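Local coordinates for protein elongation factor G (Thermus thermophilus, PDB 2DY1) that binds guanosine triphosphate together with a magnesium ion and, as a member of the elongation factor G family, probably acts as a translational GTPase in protein synthesis, at residues A[74-79]-A[266-271]; A[128-133]-A[262-267]. All blocks are in the same frame, centred on the assembly; numbering follows the deposited sequence.

Overall arrangement
Both contacts lie in the GTP-binding domain, where one helix, 261-271, is laid against one face of the mixed central sheet; their centres are about 8 Å apart. Interaction 1 joins the helix to strand 74-80 and interaction 2 to strand 129-134, with strands 9-16 and 100-106 running between those two in the sheet. Along the chain the two strands come first, and both contacts end on the same helix, sharing Glu-266 and Leu-267. They also touch directly, Met-130 CE meeting Ala-271 CB at 3.6 Å. A single helix that follows both strands in the chain thus packs across strands that are far apart in sequence, on the sheet that carries the nucleotide site.

Interaction 1 (A[74-79]-A[266-271]); sequences HRVFLL and ELILEA
Leu-269 spreads its two methyls over the side chains of His-74 and Val-76, which project from the strand toward the helix. CD2 touches both, 3.8 Å from His-74 CB and 3.9 Å from Val-76 CG2. The other methyl, CD1, turns to the histidine, 3.9 Å from His-74 CB, and meets the ring obliquely near His-74 CD2. The first torsion of His-74 (chi1 -51°) sets its ring beside its own backbone N, and a weak hydrogen bond between His-74 ND1 and the backbone N of Met-8 helps to hold it there. Next along the helix, Ile-268 offers its CG2 methyl to both branches of Val-76, at 4.1 Å from Val-76 CG1 and the same from CG2. That methyl stands anti to the backbone N of Ile-268, while CG1 turns away to strand 129-134, where it packs on Met-130. No hydrogen bond crosses between 74-79 and 266-271, so apolar contact alone joins them.

The setting is the P-loop GTPase fold, an alpha/beta sandwich with helices on both faces of a central sheet. Here helix 261-271 covers one face; the axis of its segment 266-271 crosses that of strand 74-79 at 98°, with a closest approach of 9.7 Å. Replacing Leu-269 by an alanine would probably open a gap above Val-76 and leave the CB side of His-74 without its apolar cover. Strand 9-16 adds to the contact: Ile-268 also rests on Val-12, and Arg-10 NH2 hydrogen-bonds to Leu-269 O. On the far side of the strand, Phe-77 points away from the helix and its ring meets that of Phe-346.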
ATOM      1  N   HIS A  74      10.414 -22.623  22.411  1.00 14.27           N
ATOM      2  CA  HIS A  74       9.261 -22.074  21.689  1.00 12.36           C
ATOM      3  C   HIS A  74       9.786 -21.151  20.590  1.00 14.89           C
ATOM      4  O   HIS A  74      10.889 -20.626  20.693  1.00 16.04           O
ATOM      5  CB  HIS A  74       8.389 -21.255  22.638  1.00 14.96           C
ATOM      6  CG  HIS A  74       8.022 -21.982  23.891  1.00 22.45           C
ATOM      7  ND1 HIS A  74       7.278 -23.141  23.887  1.00 35.05           N
ATOM      8  CD2 HIS A  74       8.323 -21.732  25.187  1.00 27.05           C
ATOM      9  CE1 HIS A  74       7.138 -23.577  25.127  1.00 33.03           C
ATOM     10  NE2 HIS A  74       7.763 -22.740  25.935  1.00 32.29           N
ATOM     11  N   ARG A  75       8.995 -20.961  19.541  1.00 12.12           N
ATOM     12  CA  ARG A  75       9.406 -20.113  18.436  1.00 10.16           C
ATOM     13  C   ARG A  75       8.376 -19.046  18.132  1.00 16.90           C
ATOM     14  O   ARG A  75       7.168 -19.309  18.094  1.00 15.82           O
ATOM     15  CB  ARG A  75       9.618 -20.964  17.178  1.00 14.13           C
ATOM     16  CG  ARG A  75      10.838 -21.882  17.257  1.00 17.33           C
ATOM     17  CD  ARG A  75      10.905 -22.761  16.020  1.00 25.51           C
ATOM     18  NE  ARG A  75      12.179 -23.462  15.872  1.00 40.30           N
ATOM     19  CZ  ARG A  75      12.603 -24.446  16.662  1.00 43.13           C
ATOM     20  NH1 ARG A  75      11.854 -24.863  17.675  1.00 47.35           N
ATOM     21  NH2 ARG A  75      13.781 -25.012  16.434  1.00 49.98           N
ATOM     22  N   VAL A  76       8.846 -17.819  17.963  1.00 10.62           N
ATOM     23  CA  VAL A  76       7.949 -16.754  17.572  1.00  9.41           C
ATOM     24  C   VAL A  76       8.547 -16.169  16.316  1.00 12.09           C
ATOM     25  O   VAL A  76       9.661 -15.649  16.353  1.00 12.03           O
ATOM     26  CB  VAL A  76       7.823 -15.660  18.653  1.00 10.77           C
ATOM     27  CG1 VAL A  76       7.005 -14.493  18.117  1.00 12.38           C
ATOM     28  CG2 VAL A  76       7.168 -16.264  19.898  1.00 12.93           C
ATOM     29  N   PHE A  77       7.835 -16.307  15.194  1.00 10.08           N
ATOM     30  CA  PHE A  77       8.335 -15.715  13.952  1.00 10.00           C
ATOM     31  C   PHE A  77       7.739 -14.329  13.940  1.00 11.13           C
ATOM     32  O   PHE A  77       6.553 -14.159  13.674  1.00 10.80           O
ATOM     33  CB  PHE A  77       7.908 -16.552  12.746  1.00  9.67           C
ATOM     34  CG  PHE A  77       8.645 -17.862  12.657  1.00  9.67           C
ATOM     35  CD1 PHE A  77       8.219 -18.956  13.400  1.00 13.64           C
ATOM     36  CD2 PHE A  77       9.822 -17.973  11.915  1.00 11.10           C
ATOM     37  CE1 PHE A  77       8.955 -20.147  13.429  1.00 11.99           C
ATOM     38  CE2 PHE A  77      10.566 -19.162  11.935  1.00 13.65           C
ATOM     39  CZ  PHE A  77      10.136 -20.247  12.695  1.00 10.48           C
ATOM     40  N   LEU A  78       8.588 -13.334  14.217  1.00 10.12           N
ATOM     41  CA  LEU A  78       8.157 -11.940  14.320  1.00  8.62           C
ATOM     42  C   LEU A  78       8.472 -11.208  13.029  1.00  9.50           C
ATOM     43  O   LEU A  78       9.605 -11.235  12.563  1.00 10.51           O
ATOM     44  CB  LEU A  78       8.885 -11.265  15.497  1.00  9.56           C
ATOM     45  CG  LEU A  78       8.465  -9.836  15.872  1.00 10.62           C
ATOM     46  CD1 LEU A  78       7.021  -9.838  16.405  1.00 13.07           C
ATOM     47  CD2 LEU A  78       9.428  -9.287  16.940  1.00 14.18           C
ATOM     48  N   LEU A  79       7.463 -10.567  12.455  1.00  9.40           N
ATOM     49  CA  LEU A  79       7.663  -9.827  11.202  1.00  9.00           C
ATOM     50  C   LEU A  79       7.699  -8.341  11.565  1.00 10.46           C
ATOM     51  O   LEU A  79       6.678  -7.765  11.927  1.00 11.35           O
ATOM     52  CB  LEU A  79       6.521 -10.124  10.234  1.00 10.39           C
ATOM     53  CG  LEU A  79       6.238 -11.631  10.092  1.00 13.56           C
ATOM     54  CD1 LEU A  79       5.118 -11.860   9.079  1.00 14.04           C
ATOM     55  CD2 LEU A  79       7.504 -12.356   9.636  1.00 17.66           C
ATOM     56  N   GLU A 266       7.186 -13.679  26.481  1.00 11.93           N
ATOM     57  CA  GLU A 266       6.413 -14.669  27.227  1.00 11.78           C
ATOM     58  C   GLU A 266       4.922 -14.362  27.075  1.00 14.85           C
ATOM     59  O   GLU A 266       4.097 -15.273  26.913  1.00 14.01           O
ATOM     60  CB  GLU A 266       6.834 -14.657  28.700  1.00 14.20           C
ATOM     61  CG  GLU A 266       8.286 -15.113  28.898  1.00 17.98           C
ATOM     62  CD  GLU A 266       8.779 -14.978  30.336  1.00 33.18           C
ATOM     63  OE1 GLU A 266       8.463 -13.961  30.984  1.00 31.76           O
ATOM     64  OE2 GLU A 266       9.498 -15.885  30.814  1.00 42.05           O
ATOM     65  N   LEU A 267       4.565 -13.080  27.116  1.00 11.53           N
ATOM     66  CA  LEU A 267       3.166 -12.693  26.952  1.00 12.33           C
ATOM     67  C   LEU A 267       2.660 -13.025  25.544  1.00 15.54           C
ATOM     68  O   LEU A 267       1.503 -13.395  25.376  1.00 12.53           O
ATOM     69  CB  LEU A 267       2.984 -11.202  27.270  1.00 12.14           C
ATOM     70  CG  LEU A 267       1.582 -10.613  27.130  1.00 12.31           C
ATOM     71  CD1 LEU A 267       0.622 -11.305  28.097  1.00 14.91           C
ATOM     72  CD2 LEU A 267       1.637  -9.117  27.423  1.00 13.97           C
ATOM     73  N   ILE A 268       3.513 -12.885  24.527  1.00 10.87           N
ATOM     74  CA  ILE A 268       3.114 -13.236  23.167  1.00 10.18           C
ATOM     75  C   ILE A 268       2.723 -14.716  23.139  1.00 13.64           C
ATOM     76  O   ILE A 268       1.678 -15.086  22.576  1.00 13.58           O
ATOM     77  CB  ILE A 268       4.274 -12.964  22.186  1.00 11.80           C
ATOM     78  CG1 ILE A 268       4.341 -11.461  21.909  1.00 11.88           C
ATOM     79  CG2 ILE A 268       4.087 -13.754  20.891  1.00 15.55           C
ATOM     80  CD1 ILE A 268       5.656 -10.990  21.237  1.00 14.47           C
ATOM     81  N   LEU A 269       3.553 -15.560  23.748  1.00 13.78           N
ATOM     82  CA  LEU A 269       3.272 -16.994  23.782  1.00 12.34           C
ATOM     83  C   LEU A 269       1.997 -17.282  24.565  1.00 14.93           C
ATOM     84  O   LEU A 269       1.155 -18.080  24.147  1.00 17.36           O
ATOM     85  CB  LEU A 269       4.463 -17.748  24.398  1.00 13.35           C
ATOM     86  CG  LEU A 269       5.684 -17.722  23.480  1.00 13.96           C
ATOM     87  CD1 LEU A 269       6.939 -17.993  24.301  1.00 18.49           C
ATOM     88  CD2 LEU A 269       5.521 -18.759  22.339  1.00 14.60           C
ATOM     89  N   GLU A 270       1.825 -16.603  25.687  1.00 13.65           N
ATOM     90  CA  GLU A 270       0.646 -16.840  26.508  1.00 16.04           C
ATOM     91  C   GLU A 270      -0.675 -16.335  25.937  1.00 17.64           C
ATOM     92  O   GLU A 270      -1.715 -16.991  26.062  1.00 16.39           O
ATOM     93  CB  GLU A 270       0.866 -16.204  27.883  1.00 19.06           C
ATOM     94  CG  GLU A 270      -0.370 -16.178  28.762  1.00 24.11           C
ATOM     95  CD  GLU A 270      -0.134 -15.422  30.059  1.00 37.56           C
ATOM     96  OE1 GLU A 270       0.820 -14.610  30.109  1.00 35.44           O
ATOM     97  OE2 GLU A 270      -0.909 -15.627  31.018  1.00 35.55           O
ATOM     98  N   ALA A 271      -0.640 -15.173  25.296  1.00 10.56           N
ATOM     99  CA  ALA A 271      -1.848 -14.550  24.777  1.00 11.55           C
ATOM    100  C   ALA A 271      -2.265 -14.750  23.330  1.00 13.89           C
ATOM    101  O   ALA A 271      -3.453 -14.758  23.031  1.00 15.82           O
ATOM    102  CB  ALA A 271      -1.783 -13.043  25.064  1.00 16.56           C
TER

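Interaction 2 (A[128-133]-A[262-267]); sequences PRMVVV and LPLLEL
Met-130 extends through its first two torsions (chi1 161°) and then bends at chi3 (-70°), which carries CE across to Leu-267. There the methyl sits 3.7 Å from Leu-267 CG and 3.8 Å from the backbone O of the same leucine. Its sulfur faces the previous turn of the helix, with SD 4.4 Å from Leu-264 CD1, a looser apolar approach. The other methyl of Leu-264 serves Val-132: CD2 reaches Val-132 CG2 at 4.1 Å, the two side chains meeting at about a right angle. Met-130 and Val-132 alternate with residues that point to the opposite face of the strand, and their partners are three residues apart on the helix, about one turn. The order of these pairs fits segments that run nearly antiparallel: the axes of strand 129-133 and helix segment 262-267 lie at 173° and come within 11.1 Å. All four touching residues are buried, and the side chain of Val-132 lies about 7 Å from that of Lys-22, which binds GTP. Around this core, Leu-25 of helix 22-32, the helix that follows the P-loop, packs on both Val-132 and Leu-264, while strand 248-252 adds Pro-249 against Met-130 and Ala-251 against Leu-267.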
ATOM      1  N   PRO A 128      -6.160 -11.305  16.008  1.00 11.20           N
ATOM      2  CA  PRO A 128      -6.124 -10.883  17.409  1.00 11.30           C
ATOM      3  C   PRO A 128      -5.092  -9.744  17.429  1.00 14.86           C
ATOM      4  O   PRO A 128      -4.179  -9.701  16.585  1.00 13.19           O
ATOM      5  CB  PRO A 128      -5.565 -12.098  18.130  1.00 14.59           C
ATOM      6  CG  PRO A 128      -6.156 -13.248  17.312  1.00 16.03           C
ATOM      7  CD  PRO A 128      -5.938 -12.764  15.896  1.00 11.50           C
ATOM      8  N   ARG A 129      -5.226  -8.833  18.385  1.00 13.22           N
ATOM      9  CA  ARG A 129      -4.306  -7.711  18.504  1.00 13.59           C
ATOM     10  C   ARG A 129      -3.864  -7.531  19.951  1.00 14.92           C
ATOM     11  O   ARG A 129      -4.643  -7.741  20.887  1.00 13.19           O
ATOM     12  CB  ARG A 129      -4.967  -6.408  18.037  1.00 12.50           C
ATOM     13  CG  ARG A 129      -4.917  -6.152  16.523  1.00 13.43           C
ATOM     14  CD  ARG A 129      -6.256  -5.602  16.056  1.00 14.79           C
ATOM     15  NE  ARG A 129      -7.223  -6.705  16.070  1.00 17.95           N
ATOM     16  CZ  ARG A 129      -8.532  -6.553  16.207  1.00 22.21           C
ATOM     17  NH1 ARG A 129      -9.055  -5.338  16.346  1.00 22.43           N
ATOM     18  NH2 ARG A 129      -9.314  -7.624  16.220  1.00 23.06           N
ATOM     19  N   MET A 130      -2.592  -7.189  20.124  1.00 11.22           N
ATOM     20  CA  MET A 130      -2.003  -6.902  21.436  1.00 11.02           C
ATOM     21  C   MET A 130      -1.276  -5.579  21.198  1.00 14.42           C
ATOM     22  O   MET A 130      -0.833  -5.323  20.089  1.00 14.60           O
ATOM     23  CB  MET A 130      -1.001  -8.006  21.830  1.00 16.07           C
ATOM     24  CG  MET A 130       0.010  -7.667  22.901  1.00 27.07           C
ATOM     25  SD  MET A 130       1.169  -9.083  23.088  1.00 25.91           S
ATOM     26  CE  MET A 130       0.027 -10.230  23.817  1.00 25.82           C
ATOM     27  N   VAL A 131      -1.200  -4.730  22.218  1.00 10.64           N
ATOM     28  CA  VAL A 131      -0.514  -3.440  22.103  1.00 11.16           C
ATOM     29  C   VAL A 131       0.733  -3.475  22.952  1.00  9.50           C
ATOM     30  O   VAL A 131       0.715  -4.039  24.045  1.00 12.48           O
ATOM     31  CB  VAL A 131      -1.395  -2.295  22.683  1.00 10.47           C
ATOM     32  CG1 VAL A 131      -0.603  -0.980  22.769  1.00 10.88           C
ATOM     33  CG2 VAL A 131      -2.636  -2.099  21.816  1.00 14.49           C
ATOM     34  N   VAL A 132       1.824  -2.891  22.458  1.00  7.66           N
ATOM     35  CA  VAL A 132       3.026  -2.764  23.281  1.00  9.73           C
ATOM     36  C   VAL A 132       3.349  -1.271  23.319  1.00  9.45           C
ATOM     37  O   VAL A 132       3.493  -0.621  22.287  1.00 10.48           O
ATOM     38  CB  VAL A 132       4.248  -3.622  22.770  1.00 10.65           C
ATOM     39  CG1 VAL A 132       4.596  -3.320  21.330  1.00 10.50           C
ATOM     40  CG2 VAL A 132       5.451  -3.379  23.688  1.00 11.22           C
ATOM     41  N   VAL A 133       3.411  -0.722  24.530  1.00  8.35           N
ATOM     42  CA  VAL A 133       3.685   0.701  24.714  1.00  8.68           C
ATOM     43  C   VAL A 133       5.166   0.920  24.906  1.00  8.64           C
ATOM     44  O   VAL A 133       5.786   0.405  25.850  1.00  9.34           O
ATOM     45  CB  VAL A 133       2.922   1.241  25.933  1.00 10.26           C
ATOM     46  CG1 VAL A 133       3.294   2.720  26.147  1.00 12.47           C
ATOM     47  CG2 VAL A 133       1.419   1.080  25.708  1.00 11.24           C
ATOM     48  N   LEU A 262      11.903  -9.706  27.514  1.00 13.39           N
ATOM     49  CA  LEU A 262      11.567 -11.128  27.573  1.00 13.01           C
ATOM     50  C   LEU A 262      10.143 -11.303  28.115  1.00 14.19           C
ATOM     51  O   LEU A 262       9.440 -12.209  27.697  1.00 11.62           O
ATOM     52  CB  LEU A 262      12.626 -11.916  28.361  1.00 11.00           C
ATOM     53  CG  LEU A 262      13.978 -11.960  27.596  1.00 13.56           C
ATOM     54  CD1 LEU A 262      15.037 -12.713  28.403  1.00 15.03           C
ATOM     55  CD2 LEU A 262      13.777 -12.637  26.221  1.00 13.23           C
ATOM     56  N   PRO A 263       9.706 -10.457  29.063  1.00 11.00           N
ATOM     57  CA  PRO A 263       8.322 -10.618  29.543  1.00 12.60           C
ATOM     58  C   PRO A 263       7.321 -10.428  28.371  1.00 13.50           C
ATOM     59  O   PRO A 263       6.260 -11.062  28.336  1.00 14.13           O
ATOM     60  CB  PRO A 263       8.193  -9.515  30.586  1.00 14.25           C
ATOM     61  CG  PRO A 263       9.555  -9.524  31.212  1.00 14.34           C
ATOM     62  CD  PRO A 263      10.490  -9.633  30.004  1.00 15.60           C
ATOM     63  N   LEU A 264       7.651  -9.550  27.420  1.00 10.62           N
ATOM     64  CA  LEU A 264       6.782  -9.333  26.255  1.00 10.74           C
ATOM     65  C   LEU A 264       6.739 -10.617  25.422  1.00 10.85           C
ATOM     66  O   LEU A 264       5.683 -11.014  24.925  1.00 11.44           O
ATOM     67  CB  LEU A 264       7.310  -8.179  25.384  1.00  9.93           C
ATOM     68  CG  LEU A 264       6.651  -8.014  24.013  1.00 11.87           C
ATOM     69  CD1 LEU A 264       5.194  -7.626  24.200  1.00 15.35           C
ATOM     70  CD2 LEU A 264       7.373  -6.939  23.208  1.00 13.16           C
ATOM     71  N   LEU A 265       7.889 -11.263  25.258  1.00 11.72           N
ATOM     72  CA  LEU A 265       7.930 -12.493  24.487  1.00  9.83           C
ATOM     73  C   LEU A 265       7.088 -13.588  25.160  1.00 12.17           C
ATOM     74  O   LEU A 265       6.350 -14.321  24.487  1.00 12.52           O
ATOM     75  CB  LEU A 265       9.382 -12.935  24.313  1.00 11.03           C
ATOM     76  CG  LEU A 265       9.652 -14.099  23.353  1.00 14.55           C
ATOM     77  CD1 LEU A 265       9.030 -13.831  21.988  1.00 16.55           C
ATOM     78  CD2 LEU A 265      11.174 -14.269  23.233  1.00 15.56           C
ATOM     79  N   GLU A 266       7.186 -13.679  26.481  1.00 11.93           N
ATOM     80  CA  GLU A 266       6.413 -14.669  27.227  1.00 11.78           C
ATOM     81  C   GLU A 266       4.922 -14.362  27.075  1.00 14.85           C
ATOM     82  O   GLU A 266       4.097 -15.273  26.913  1.00 14.01           O
ATOM     83  CB  GLU A 266       6.834 -14.657  28.700  1.00 14.20           C
ATOM     84  CG  GLU A 266       8.286 -15.113  28.898  1.00 17.98           C
ATOM     85  CD  GLU A 266       8.779 -14.978  30.336  1.00 33.18           C
ATOM     86  OE1 GLU A 266       8.463 -13.961  30.984  1.00 31.76           O
ATOM     87  OE2 GLU A 266       9.498 -15.885  30.814  1.00 42.05           O
ATOM     88  N   LEU A 267       4.565 -13.080  27.116  1.00 11.53           N
ATOM     89  CA  LEU A 267       3.166 -12.693  26.952  1.00 12.33           C
ATOM     90  C   LEU A 267       2.660 -13.025  25.544  1.00 15.54           C
ATOM     91  O   LEU A 267       1.503 -13.395  25.376  1.00 12.53           O
ATOM     92  CB  LEU A 267       2.984 -11.202  27.270  1.00 12.14           C
ATOM     93  CG  LEU A 267       1.582 -10.613  27.130  1.00 12.31           C
ATOM     94  CD1 LEU A 267       0.622 -11.305  28.097  1.00 14.91           C
ATOM     95  CD2 LEU A 267       1.637  -9.117  27.423  1.00 13.97           C
TER